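Local coordinates for protein (glyceraldehyde 3-phosphate dehydrogenase) (Sulfolobus solfataricus, PDB 1B7G) that oxidises and phosphorylates D-glyceraldehyde 3-phosphate in glycolysis, reducing NADP or NAD with a marked preference for NADP, at residues A19-P24 and I327-L332; S118-L122 and E307-A311; A121-N126 and S320-M325. The protein carries 1 engineered substitution. All coordinates share one frame. Numbering follows the deposited sequence.

Interaction 1 (A19-P24 and I327-L332); sequences AIIKQP and ITNESL
The backbone of 19-24 is the C-terminal turn of a helix running out into a loop: A19 to I21 are helical, K22 keeps phi/psi of -80/-7, and Q23 opens to an extended -83/141 ahead of P24. Segment 327-332 is helical from I327 to S331, with S331 N to I327 O at 2.9 Å and L332 N to T328 O at 3.0 Å. The CA atoms of A19 and L332 lie 6.7 Å apart, those of K22 and S331 6.3 Å. Q23, with chi1 and chi2 both m, folds its amide between the two helix ends: NE2 donates to its own helix at A19 O (3.0 Å) and across to S331 OG (2.8 Å). S331 takes rotamer p, so that OG donates to I327 O (2.7 Å) while accepting from Q23, a double role that suits a small hydroxyl. Helix 11-21 is the first of the Rossmann-type nucleotide-binding domain, following the glycine-rich turn after strand 2-7, and the C-terminal helix 321-331 thus packs against the coenzyme domain. The carboxamide's other atom, OE1, accepts from R313. Two apolar contacts accompany the amide: A19 CB meets L332 CD2 at 3.5 Å, its small methyl allowing close approach, and P24 CD meets I327 CG2 at 3.6 Å. At the solvent-exposed side, K22 NZ donates to a water (2.9 Å), and the water in turn donates to S331 O (2.9 Å).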
ATOM      1  N   ALA A  19      -7.298 -15.663  -1.864  1.00 25.16           N
ATOM      2  CA  ALA A  19      -7.057 -16.414  -3.104  1.00 31.56           C
ATOM      3  C   ALA A  19      -7.971 -17.634  -3.232  1.00 27.45           C
ATOM      4  O   ALA A  19      -8.367 -17.982  -4.357  1.00 27.18           O
ATOM      5  CB  ALA A  19      -5.597 -16.868  -3.238  1.00 25.56           C
ATOM      6  N   ILE A  20      -8.285 -18.267  -2.126  1.00 28.38           N
ATOM      7  CA  ILE A  20      -9.173 -19.424  -2.078  1.00 32.12           C
ATOM      8  C   ILE A  20     -10.581 -19.013  -2.546  1.00 34.14           C
ATOM      9  O   ILE A  20     -11.169 -19.659  -3.414  1.00 34.59           O
ATOM     10  CB  ILE A  20      -9.256 -19.967  -0.662  1.00 34.04           C
ATOM     11  CG1 ILE A  20      -7.935 -20.689  -0.318  1.00 29.24           C
ATOM     12  CG2 ILE A  20     -10.448 -20.927  -0.460  1.00 29.55           C
ATOM     13  CD1 ILE A  20      -7.818 -20.942   1.158  1.00 33.50           C
ATOM     14  N   ILE A  21     -10.989 -17.825  -2.101  1.00 36.46           N
ATOM     15  CA  ILE A  21     -12.235 -17.225  -2.520  1.00 36.86           C
ATOM     16  C   ILE A  21     -12.251 -17.012  -4.018  1.00 35.28           C
ATOM     17  O   ILE A  21     -13.280 -17.299  -4.662  1.00 37.43           O
ATOM     18  CB  ILE A  21     -12.549 -15.901  -1.788  1.00 36.94           C
ATOM     19  CG1 ILE A  21     -12.684 -16.178  -0.306  1.00 26.68           C
ATOM     20  CG2 ILE A  21     -13.840 -15.296  -2.349  1.00 40.36           C
ATOM     21  CD1 ILE A  21     -12.911 -14.997   0.612  1.00 31.02           C
ATOM     22  N   LYS A  22     -11.137 -16.644  -4.628  1.00 33.06           N
ATOM     23  CA  LYS A  22     -11.102 -16.431  -6.062  1.00 34.65           C
ATOM     24  C   LYS A  22     -10.992 -17.702  -6.884  1.00 31.30           C
ATOM     25  O   LYS A  22     -11.074 -17.601  -8.117  1.00 36.28           O
ATOM     26  CB  LYS A  22      -9.960 -15.470  -6.437  1.00 26.73           C
ATOM     27  CG  LYS A  22     -10.141 -14.102  -5.782  1.00 34.01           C
ATOM     28  CD  LYS A  22      -9.015 -13.178  -6.254  1.00 42.17           C
ATOM     29  CE  LYS A  22      -9.263 -11.749  -5.782  1.00 43.54           C
ATOM     30  NZ  LYS A  22      -8.233 -10.847  -6.358  1.00 47.02           N
ATOM     31  N   GLN A  23     -10.798 -18.871  -6.306  1.00 29.41           N
ATOM     32  CA  GLN A  23     -10.644 -20.075  -7.137  1.00 30.37           C
ATOM     33  C   GLN A  23     -12.038 -20.606  -7.523  1.00 33.34           C
ATOM     34  O   GLN A  23     -12.917 -20.623  -6.658  1.00 31.29           O
ATOM     35  CB  GLN A  23      -9.888 -21.136  -6.361  1.00 28.83           C
ATOM     36  CG  GLN A  23      -8.415 -20.826  -6.073  1.00 29.94           C
ATOM     37  CD  GLN A  23      -7.678 -20.165  -7.195  1.00 31.13           C
ATOM     38  OE1 GLN A  23      -7.370 -20.764  -8.234  1.00 27.87           O
ATOM     39  NE2 GLN A  23      -7.409 -18.850  -7.047  1.00 26.53           N
ATOM     40  N   PRO A  24     -12.208 -21.077  -8.737  1.00 34.01           N
ATOM     41  CA  PRO A  24     -13.487 -21.646  -9.176  1.00 37.22           C
ATOM     42  C   PRO A  24     -13.792 -22.988  -8.549  1.00 38.14           C
ATOM     43  O   PRO A  24     -14.974 -23.388  -8.481  1.00 37.98           O
ATOM     44  CB  PRO A  24     -13.325 -21.798 -10.683  1.00 36.08           C
ATOM     45  CG  PRO A  24     -11.853 -21.943 -10.875  1.00 42.52           C
ATOM     46  CD  PRO A  24     -11.218 -21.057  -9.823  1.00 35.64           C
ATOM     47  N   ILE A 327      -5.059 -21.817 -13.751  1.00 30.53           N
ATOM     48  CA  ILE A 327      -6.199 -21.255 -13.020  1.00 30.79           C
ATOM     49  C   ILE A 327      -5.714 -20.329 -11.902  1.00 29.02           C
ATOM     50  O   ILE A 327      -6.238 -19.244 -11.696  1.00 27.58           O
ATOM     51  CB  ILE A 327      -7.115 -22.353 -12.482  1.00 28.62           C
ATOM     52  CG1 ILE A 327      -7.819 -23.014 -13.717  1.00 31.08           C
ATOM     53  CG2 ILE A 327      -8.142 -21.848 -11.519  1.00 28.72           C
ATOM     54  CD1 ILE A 327      -8.315 -24.412 -13.432  1.00 28.64           C
ATOM     55  N   THR A 328      -4.709 -20.802 -11.174  1.00 28.52           N
ATOM     56  CA  THR A 328      -4.107 -19.980 -10.114  1.00 25.89           C
ATOM     57  C   THR A 328      -3.640 -18.669 -10.729  1.00 23.56           C
ATOM     58  O   THR A 328      -4.085 -17.626 -10.273  1.00 26.42           O
ATOM     59  CB  THR A 328      -2.952 -20.711  -9.475  1.00 25.52           C
ATOM     60  OG1 THR A 328      -3.473 -21.921  -8.892  1.00 26.12           O
ATOM     61  CG2 THR A 328      -2.289 -19.862  -8.366  1.00 23.28           C
ATOM     62  N   ASN A 329      -2.870 -18.729 -11.809  1.00 23.08           N
ATOM     63  CA  ASN A 329      -2.365 -17.562 -12.475  1.00 24.93           C
ATOM     64  C   ASN A 329      -3.418 -16.591 -12.975  1.00 32.93           C
ATOM     65  O   ASN A 329      -3.324 -15.377 -12.709  1.00 25.33           O
ATOM     66  CB  ASN A 329      -1.393 -17.929 -13.600  1.00 24.56           C
ATOM     67  CG  ASN A 329      -0.079 -18.460 -12.991  1.00 29.37           C
ATOM     68  OD1 ASN A 329       0.164 -18.369 -11.796  1.00 25.65           O
ATOM     69  ND2 ASN A 329       0.708 -19.089 -13.833  1.00 18.61           N
ATOM     70  N   GLU A 330      -4.400 -17.110 -13.718  1.00 25.13           N
ATOM     71  CA  GLU A 330      -5.418 -16.238 -14.284  1.00 28.30           C
ATOM     72  C   GLU A 330      -6.255 -15.607 -13.191  1.00 23.48           C
ATOM     73  O   GLU A 330      -6.543 -14.430 -13.212  1.00 24.49           O
ATOM     74  CB  GLU A 330      -6.341 -17.051 -15.239  1.00 25.08           C
ATOM     75  CG  GLU A 330      -7.217 -16.162 -16.100  1.00 50.36           C
ATOM     76  CD  GLU A 330      -8.458 -15.579 -15.495  1.00 64.97           C
ATOM     77  OE1 GLU A 330      -9.022 -16.118 -14.510  1.00 65.48           O
ATOM     78  OE2 GLU A 330      -8.922 -14.527 -16.019  1.00 72.02           O
ATOM     79  N   SER A 331      -6.718 -16.432 -12.233  1.00 23.04           N
ATOM     80  CA  SER A 331      -7.601 -15.914 -11.221  1.00 25.35           C
ATOM     81  C   SER A 331      -6.913 -14.897 -10.297  1.00 32.31           C
ATOM     82  O   SER A 331      -7.633 -14.128  -9.632  1.00 27.97           O
ATOM     83  CB  SER A 331      -8.185 -17.032 -10.360  1.00 25.98           C
ATOM     84  OG  SER A 331      -7.177 -17.748  -9.660  1.00 31.29           O
ATOM     85  N   LEU A 332      -5.592 -15.035 -10.088  1.00 26.51           N
ATOM     86  CA  LEU A 332      -4.976 -14.134  -9.077  1.00 28.20           C
ATOM     87  C   LEU A 332      -4.281 -12.969  -9.739  1.00 31.17           C
ATOM     88  O   LEU A 332      -3.572 -12.212  -9.052  1.00 29.95           O
ATOM     89  CB  LEU A 332      -3.988 -14.933  -8.227  1.00 20.73           C
ATOM     90  CG  LEU A 332      -4.606 -16.057  -7.377  1.00 29.53           C
ATOM     91  CD1 LEU A 332      -3.525 -16.682  -6.504  1.00 21.70           C
ATOM     92  CD2 LEU A 332      -5.718 -15.517  -6.483  1.00 22.92           C
TER
HETATM   93  O   HOH W   1      -7.073 -11.372  -8.933  1.00 34.32           O

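Interaction 2 (S118-L122 and E307-A311); sequences SFSAL and ENIDA
From S118 and F119, in strand conformation, segment 118-122 passes through the extended S120 (phi/psi -152/123) and turns at A121 into a weakly bonded helix. It faces the regular helical segment 307-311; CA atoms lie 7.3 Å apart for F119 and A311 and 6.0 Å for A121 and E307. F119, chi1 t and chi2 -85°, lays its flat ring on the helix. A311 CB sits over one face, 4.0 Å from the ring centroid, in a CH-pi contact, while D310 CB meets the ring edge 3.8 Å from F119 CZ. S120 points its CB away, yet S120 OG lies 2.7 Å from a water that accepts from L122 N (3.2 Å) and donates to E307 OE2 (2.9 Å). A121 N donates to E307 OE1 at 2.8 Å, nearly linear at 166°: the glutamate, m at chi1 and chi2, receives an amide at the start of helix 121-128. A121 CB lies 3.4 Å from D310 OD2. Both acids are charge-paired, E307 with R146 and R245, D310 with R245. Thus helix 304-315 packs on a face of the parallel Rossmann-type sheet at its 118-119 end; on adjacent strand 133-136, I134 touches F119 and V136 touches A311, and helix 139-152 flanks S120.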
ATOM      1  N   SER A 118       8.504 -31.059   0.331  1.00 28.03           N
ATOM      2  CA  SER A 118       8.482 -29.571   0.246  1.00 26.97           C
ATOM      3  C   SER A 118       8.132 -29.285  -1.205  1.00 27.30           C
ATOM      4  O   SER A 118       8.359 -30.150  -2.061  1.00 29.33           O
ATOM      5  CB  SER A 118       9.836 -28.936   0.628  1.00 17.91           C
ATOM      6  OG  SER A 118      10.027 -29.152   2.005  1.00 26.79           O
ATOM      7  N   PHE A 119       7.655 -28.080  -1.494  1.00 29.77           N
ATOM      8  CA  PHE A 119       7.079 -27.778  -2.788  1.00 28.18           C
ATOM      9  C   PHE A 119       7.345 -26.386  -3.306  1.00 26.22           C
ATOM     10  O   PHE A 119       7.312 -25.397  -2.594  1.00 24.77           O
ATOM     11  CB  PHE A 119       5.518 -27.856  -2.535  1.00 26.95           C
ATOM     12  CG  PHE A 119       4.600 -27.456  -3.643  1.00 30.94           C
ATOM     13  CD1 PHE A 119       4.225 -26.160  -3.886  1.00 24.24           C
ATOM     14  CD2 PHE A 119       3.987 -28.449  -4.415  1.00 29.32           C
ATOM     15  CE1 PHE A 119       3.343 -25.812  -4.880  1.00 25.84           C
ATOM     16  CE2 PHE A 119       3.111 -28.123  -5.449  1.00 32.33           C
ATOM     17  CZ  PHE A 119       2.762 -26.802  -5.680  1.00 27.24           C
ATOM     18  N   SER A 120       7.392 -26.252  -4.601  1.00 22.03           N
ATOM     19  CA  SER A 120       7.338 -25.047  -5.361  1.00 26.39           C
ATOM     20  C   SER A 120       6.731 -25.423  -6.714  1.00 25.25           C
ATOM     21  O   SER A 120       7.369 -26.257  -7.354  1.00 24.99           O
ATOM     22  CB  SER A 120       8.705 -24.365  -5.539  1.00 23.06           C
ATOM     23  OG  SER A 120       8.489 -22.973  -5.843  1.00 31.79           O
ATOM     24  N   ALA A 121       5.637 -24.824  -7.142  1.00 26.10           N
ATOM     25  CA  ALA A 121       4.900 -25.251  -8.316  1.00 31.09           C
ATOM     26  C   ALA A 121       5.664 -25.261  -9.611  1.00 27.19           C
ATOM     27  O   ALA A 121       5.460 -26.143 -10.442  1.00 26.09           O
ATOM     28  CB  ALA A 121       3.588 -24.466  -8.522  1.00 22.81           C
ATOM     29  N   LEU A 122       6.569 -24.336  -9.866  1.00 25.18           N
ATOM     30  CA  LEU A 122       7.381 -24.337 -11.057  1.00 22.26           C
ATOM     31  C   LEU A 122       8.418 -25.463 -11.023  1.00 22.25           C
ATOM     32  O   LEU A 122       9.128 -25.572 -12.028  1.00 27.82           O
ATOM     33  CB  LEU A 122       8.081 -22.995 -11.265  1.00 24.57           C
ATOM     34  CG  LEU A 122       7.321 -21.932 -12.053  1.00 23.04           C
ATOM     35  CD1 LEU A 122       6.044 -21.534 -11.328  1.00 26.19           C
ATOM     36  CD2 LEU A 122       8.175 -20.698 -12.312  1.00 25.02           C
ATOM     37  N   GLU A 307       1.559 -20.321  -4.747  1.00 27.10           N
ATOM     38  CA  GLU A 307       2.141 -21.592  -4.422  1.00 27.34           C
ATOM     39  C   GLU A 307       1.246 -22.419  -3.501  1.00 24.87           C
ATOM     40  O   GLU A 307       1.080 -23.624  -3.696  1.00 24.63           O
ATOM     41  CB  GLU A 307       3.539 -21.437  -3.735  1.00 26.67           C
ATOM     42  CG  GLU A 307       4.513 -20.607  -4.564  1.00 28.45           C
ATOM     43  CD  GLU A 307       4.773 -21.155  -5.948  1.00 26.51           C
ATOM     44  OE1 GLU A 307       4.682 -22.392  -6.085  1.00 23.44           O
ATOM     45  OE2 GLU A 307       4.981 -20.396  -6.930  1.00 22.11           O
ATOM     46  N   ASN A 308       0.608 -21.774  -2.526  1.00 22.22           N
ATOM     47  CA  ASN A 308      -0.280 -22.496  -1.617  1.00 21.51           C
ATOM     48  C   ASN A 308      -1.534 -22.985  -2.375  1.00 27.14           C
ATOM     49  O   ASN A 308      -2.031 -24.092  -2.092  1.00 27.81           O
ATOM     50  CB  ASN A 308      -0.670 -21.633  -0.423  1.00 23.58           C
ATOM     51  CG  ASN A 308       0.281 -21.689   0.747  1.00 26.46           C
ATOM     52  OD1 ASN A 308       0.168 -22.554   1.616  1.00 26.98           O
ATOM     53  ND2 ASN A 308       1.238 -20.770   0.784  1.00 27.05           N
ATOM     54  N   ILE A 309      -2.001 -22.190  -3.342  1.00 20.33           N
ATOM     55  CA  ILE A 309      -3.155 -22.633  -4.138  1.00 27.08           C
ATOM     56  C   ILE A 309      -2.816 -23.868  -4.959  1.00 30.04           C
ATOM     57  O   ILE A 309      -3.532 -24.900  -4.937  1.00 24.66           O
ATOM     58  CB  ILE A 309      -3.705 -21.504  -5.012  1.00 30.39           C
ATOM     59  CG1 ILE A 309      -4.165 -20.306  -4.193  1.00 25.32           C
ATOM     60  CG2 ILE A 309      -4.892 -22.054  -5.850  1.00 27.47           C
ATOM     61  CD1 ILE A 309      -5.098 -20.627  -3.032  1.00 22.89           C
ATOM     62  N   ASP A 310      -1.661 -23.890  -5.632  1.00 24.85           N
ATOM     63  CA  ASP A 310      -1.259 -25.087  -6.384  1.00 24.11           C
ATOM     64  C   ASP A 310      -1.026 -26.282  -5.504  1.00 26.27           C
ATOM     65  O   ASP A 310      -1.330 -27.439  -5.892  1.00 27.26           O
ATOM     66  CB  ASP A 310      -0.025 -24.777  -7.233  1.00 25.19           C
ATOM     67  CG  ASP A 310      -0.308 -23.758  -8.304  1.00 34.25           C
ATOM     68  OD1 ASP A 310      -1.430 -23.819  -8.874  1.00 30.37           O
ATOM     69  OD2 ASP A 310       0.558 -22.905  -8.605  1.00 28.34           O
ATOM     70  N   ALA A 311      -0.465 -26.066  -4.306  1.00 25.86           N
ATOM     71  CA  ALA A 311      -0.187 -27.122  -3.381  1.00 28.71           C
ATOM     72  C   ALA A 311      -1.511 -27.834  -3.015  1.00 29.72           C
ATOM     73  O   ALA A 311      -1.494 -29.052  -2.815  1.00 25.94           O
ATOM     74  CB  ALA A 311       0.546 -26.689  -2.123  1.00 26.29           C
TER
HETATM   75  O   HOH W   2       7.291 -21.834  -7.940  1.00 24.34           O

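Interaction 3 (A121-N126 and S320-M325); sequences ALCNYN and SAEDSM
Y125 dominates this contact: with chi1 t and chi2 -80° it extends its ring over the start of the helix that begins at A321. The CA of A321 lies over one face, 3.5 Å from the ring centroid and 20° off the normal, a CH-pi contact; A321 CB comes within 3.4 Å of Y125 CD1. Alanine suits this place because its small side chain lets the backbone approach the ring, bringing the CA atoms of Y125 and A321 to 5.8 Å. Y125 OH, 3.7 Å from S324 CB, is hydrogen-bonded to M319 O. Segment 121-126 is a weakly bonded helix and 321-325 a regular one, their axes 10.3 Å apart at closest approach and running at 134°. S320 is the N-cap of the second helix: in rotamer p, OG accepts from D323 N at 3.0 Å. The contact joins helix 121-128, which follows edge strand 118-119 of the Rossmann-type sheet, to helix 321-331, away from the catalytic and coenzyme sites; C123 is disulfide-bonded to C149, tying helix 121-128 to helix 139-152. M325, chi1 m, chi2 t, chi3 m, brings SD to 3.8 Å from A121 CB and 3.9 Å from L122 CD1; the flexible thioether reaches both, L122 (chi1 m, chi2 p) bending its methyl to meet it. At the exposed edge a water donates to N126 OD1 (2.5 Å) and accepts from A321 N (2.9 Å).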
ATOM      1  N   ALA A 121       5.637 -24.824  -7.142  1.00 26.10           N
ATOM      2  CA  ALA A 121       4.900 -25.251  -8.316  1.00 31.09           C
ATOM      3  C   ALA A 121       5.664 -25.261  -9.611  1.00 27.19           C
ATOM      4  O   ALA A 121       5.460 -26.143 -10.442  1.00 26.09           O
ATOM      5  CB  ALA A 121       3.588 -24.466  -8.522  1.00 22.81           C
ATOM      6  N   LEU A 122       6.569 -24.336  -9.866  1.00 25.18           N
ATOM      7  CA  LEU A 122       7.381 -24.337 -11.057  1.00 22.26           C
ATOM      8  C   LEU A 122       8.418 -25.463 -11.023  1.00 22.25           C
ATOM      9  O   LEU A 122       9.128 -25.572 -12.028  1.00 27.82           O
ATOM     10  CB  LEU A 122       8.081 -22.995 -11.265  1.00 24.57           C
ATOM     11  CG  LEU A 122       7.321 -21.932 -12.053  1.00 23.04           C
ATOM     12  CD1 LEU A 122       6.044 -21.534 -11.328  1.00 26.19           C
ATOM     13  CD2 LEU A 122       8.175 -20.698 -12.312  1.00 25.02           C
ATOM     14  N   CYS A 123       8.593 -26.216  -9.944  1.00 25.54           N
ATOM     15  CA  CYS A 123       9.607 -27.236  -9.946  1.00 27.26           C
ATOM     16  C   CYS A 123       9.128 -28.676  -9.722  1.00 25.01           C
ATOM     17  O   CYS A 123       9.680 -29.523 -10.414  1.00 24.29           O
ATOM     18  CB  CYS A 123      10.724 -27.025  -8.877  1.00 23.01           C
ATOM     19  SG  CYS A 123      11.510 -25.397  -8.992  1.00 27.37           S
ATOM     20  N   ASN A 124       8.282 -28.972  -8.750  1.00 22.92           N
ATOM     21  CA  ASN A 124       7.992 -30.370  -8.450  1.00 25.81           C
ATOM     22  C   ASN A 124       6.554 -30.649  -8.069  1.00 26.01           C
ATOM     23  O   ASN A 124       6.264 -31.474  -7.185  1.00 26.98           O
ATOM     24  CB  ASN A 124       8.959 -30.833  -7.324  1.00 22.24           C
ATOM     25  CG  ASN A 124       8.609 -30.180  -6.004  1.00 30.15           C
ATOM     26  OD1 ASN A 124       7.994 -29.101  -6.009  1.00 27.93           O
ATOM     27  ND2 ASN A 124       8.908 -30.844  -4.895  1.00 26.64           N
ATOM     28  N   TYR A 125       5.620 -30.009  -8.752  1.00 23.17           N
ATOM     29  CA  TYR A 125       4.192 -30.294  -8.504  1.00 29.64           C
ATOM     30  C   TYR A 125       3.909 -31.793  -8.724  1.00 24.42           C
ATOM     31  O   TYR A 125       3.341 -32.440  -7.850  1.00 25.22           O
ATOM     32  CB  TYR A 125       3.369 -29.460  -9.466  1.00 28.15           C
ATOM     33  CG  TYR A 125       1.868 -29.639  -9.431  1.00 31.14           C
ATOM     34  CD1 TYR A 125       1.223 -30.726 -10.065  1.00 23.58           C
ATOM     35  CD2 TYR A 125       1.088 -28.710  -8.797  1.00 25.53           C
ATOM     36  CE1 TYR A 125      -0.162 -30.821 -10.011  1.00 30.10           C
ATOM     37  CE2 TYR A 125      -0.284 -28.783  -8.762  1.00 29.33           C
ATOM     38  CZ  TYR A 125      -0.917 -29.861  -9.389  1.00 32.88           C
ATOM     39  OH  TYR A 125      -2.290 -29.911  -9.337  1.00 28.13           O
ATOM     40  N   ASN A 126       4.438 -32.328  -9.827  1.00 25.71           N
ATOM     41  CA  ASN A 126       4.233 -33.752 -10.124  1.00 29.59           C
ATOM     42  C   ASN A 126       4.717 -34.633  -9.002  1.00 34.75           C
ATOM     43  O   ASN A 126       4.042 -35.616  -8.662  1.00 31.81           O
ATOM     44  CB  ASN A 126       4.825 -34.171 -11.459  1.00 24.64           C
ATOM     45  CG  ASN A 126       4.172 -33.543 -12.645  1.00 24.22           C
ATOM     46  OD1 ASN A 126       3.011 -33.128 -12.554  1.00 29.18           O
ATOM     47  ND2 ASN A 126       4.884 -33.353 -13.765  1.00 23.89           N
ATOM     48  N   SER A 320      -3.755 -31.329 -13.448  1.00 29.91           N
ATOM     49  CA  SER A 320      -2.342 -31.373 -13.813  1.00 27.02           C
ATOM     50  C   SER A 320      -1.632 -30.126 -13.256  1.00 30.86           C
ATOM     51  O   SER A 320      -2.339 -29.186 -12.931  1.00 27.82           O
ATOM     52  CB  SER A 320      -2.170 -31.472 -15.312  1.00 25.65           C
ATOM     53  OG  SER A 320      -2.395 -30.247 -15.992  1.00 30.50           O
ATOM     54  N   ALA A 321      -0.297 -30.137 -13.300  1.00 29.18           N
ATOM     55  CA  ALA A 321       0.521 -29.018 -12.867  1.00 30.53           C
ATOM     56  C   ALA A 321       0.173 -27.788 -13.691  1.00 31.85           C
ATOM     57  O   ALA A 321      -0.078 -26.686 -13.211  1.00 29.38           O
ATOM     58  CB  ALA A 321       2.009 -29.351 -13.049  1.00 30.07           C
ATOM     59  N   GLU A 322       0.104 -28.034 -14.995  1.00 29.04           N
ATOM     60  CA  GLU A 322      -0.205 -26.999 -15.954  1.00 28.68           C
ATOM     61  C   GLU A 322      -1.617 -26.449 -15.804  1.00 32.30           C
ATOM     62  O   GLU A 322      -1.837 -25.211 -15.860  1.00 30.02           O
ATOM     63  CB  GLU A 322       0.060 -27.503 -17.360  1.00 30.19           C
ATOM     64  CG  GLU A 322       0.181 -26.361 -18.366  1.00 35.22           C
ATOM     65  CD  GLU A 322       1.614 -25.816 -18.395  1.00 43.94           C
ATOM     66  OE1 GLU A 322       2.474 -26.220 -17.572  1.00 41.14           O
ATOM     67  OE2 GLU A 322       1.882 -24.999 -19.293  1.00 56.24           O
ATOM     68  N   ASP A 323      -2.609 -27.322 -15.673  1.00 33.46           N
ATOM     69  CA  ASP A 323      -3.981 -26.852 -15.451  1.00 32.82           C
ATOM     70  C   ASP A 323      -4.092 -26.007 -14.178  1.00 30.03           C
ATOM     71  O   ASP A 323      -4.789 -24.980 -14.168  1.00 26.31           O
ATOM     72  CB  ASP A 323      -4.943 -28.046 -15.326  1.00 29.68           C
ATOM     73  CG  ASP A 323      -5.243 -28.647 -16.697  1.00 37.57           C
ATOM     74  OD1 ASP A 323      -5.003 -27.993 -17.730  1.00 41.12           O
ATOM     75  OD2 ASP A 323      -5.701 -29.793 -16.753  1.00 44.26           O
ATOM     76  N   SER A 324      -3.558 -26.490 -13.070  1.00 26.06           N
ATOM     77  CA  SER A 324      -3.614 -25.785 -11.789  1.00 27.05           C
ATOM     78  C   SER A 324      -2.930 -24.412 -11.893  1.00 30.28           C
ATOM     79  O   SER A 324      -3.539 -23.358 -11.701  1.00 27.04           O
ATOM     80  CB  SER A 324      -2.926 -26.550 -10.666  1.00 29.41           C
ATOM     81  OG  SER A 324      -3.087 -25.923  -9.408  1.00 24.22           O
ATOM     82  N   MET A 325      -1.713 -24.412 -12.425  1.00 31.21           N
ATOM     83  CA  MET A 325      -1.006 -23.111 -12.510  1.00 30.40           C
ATOM     84  C   MET A 325      -1.753 -22.151 -13.406  1.00 31.91           C
ATOM     85  O   MET A 325      -1.800 -20.943 -13.130  1.00 25.52           O
ATOM     86  CB  MET A 325       0.435 -23.320 -12.873  1.00 22.98           C
ATOM     87  CG  MET A 325       1.303 -23.885 -11.716  1.00 26.95           C
ATOM     88  SD  MET A 325       3.041 -23.801 -12.238  1.00 22.86           S
ATOM     89  CE  MET A 325       3.044 -24.891 -13.644  1.00 33.37           C
TER
HETATM   90  O   HOH W   3       0.837 -32.737 -13.815  1.00 27.66           O

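From the N terminus, helix 11-21 ends at the first segment of interaction 1, and the chain traverses some 300 residues before helix 321-331 returns to close that outer loop. Inside it, the chain leaves strand 118-119 for helix 121-128, where interactions 2 and 3 both start, sharing A121 and L122; interaction 2 closes at helix 304-315, interaction 3 a little later at helix 321-331, so both nest within interaction 1. The two C-terminal helices are themselves joined by D310, whose OD1 is probably hydrogen-bonded to S324 OG (2.7 Å) and to T328 OG1 (2.8 Å). Together the three contacts fasten the C-terminal helices back onto the N-terminal coenzyme domain.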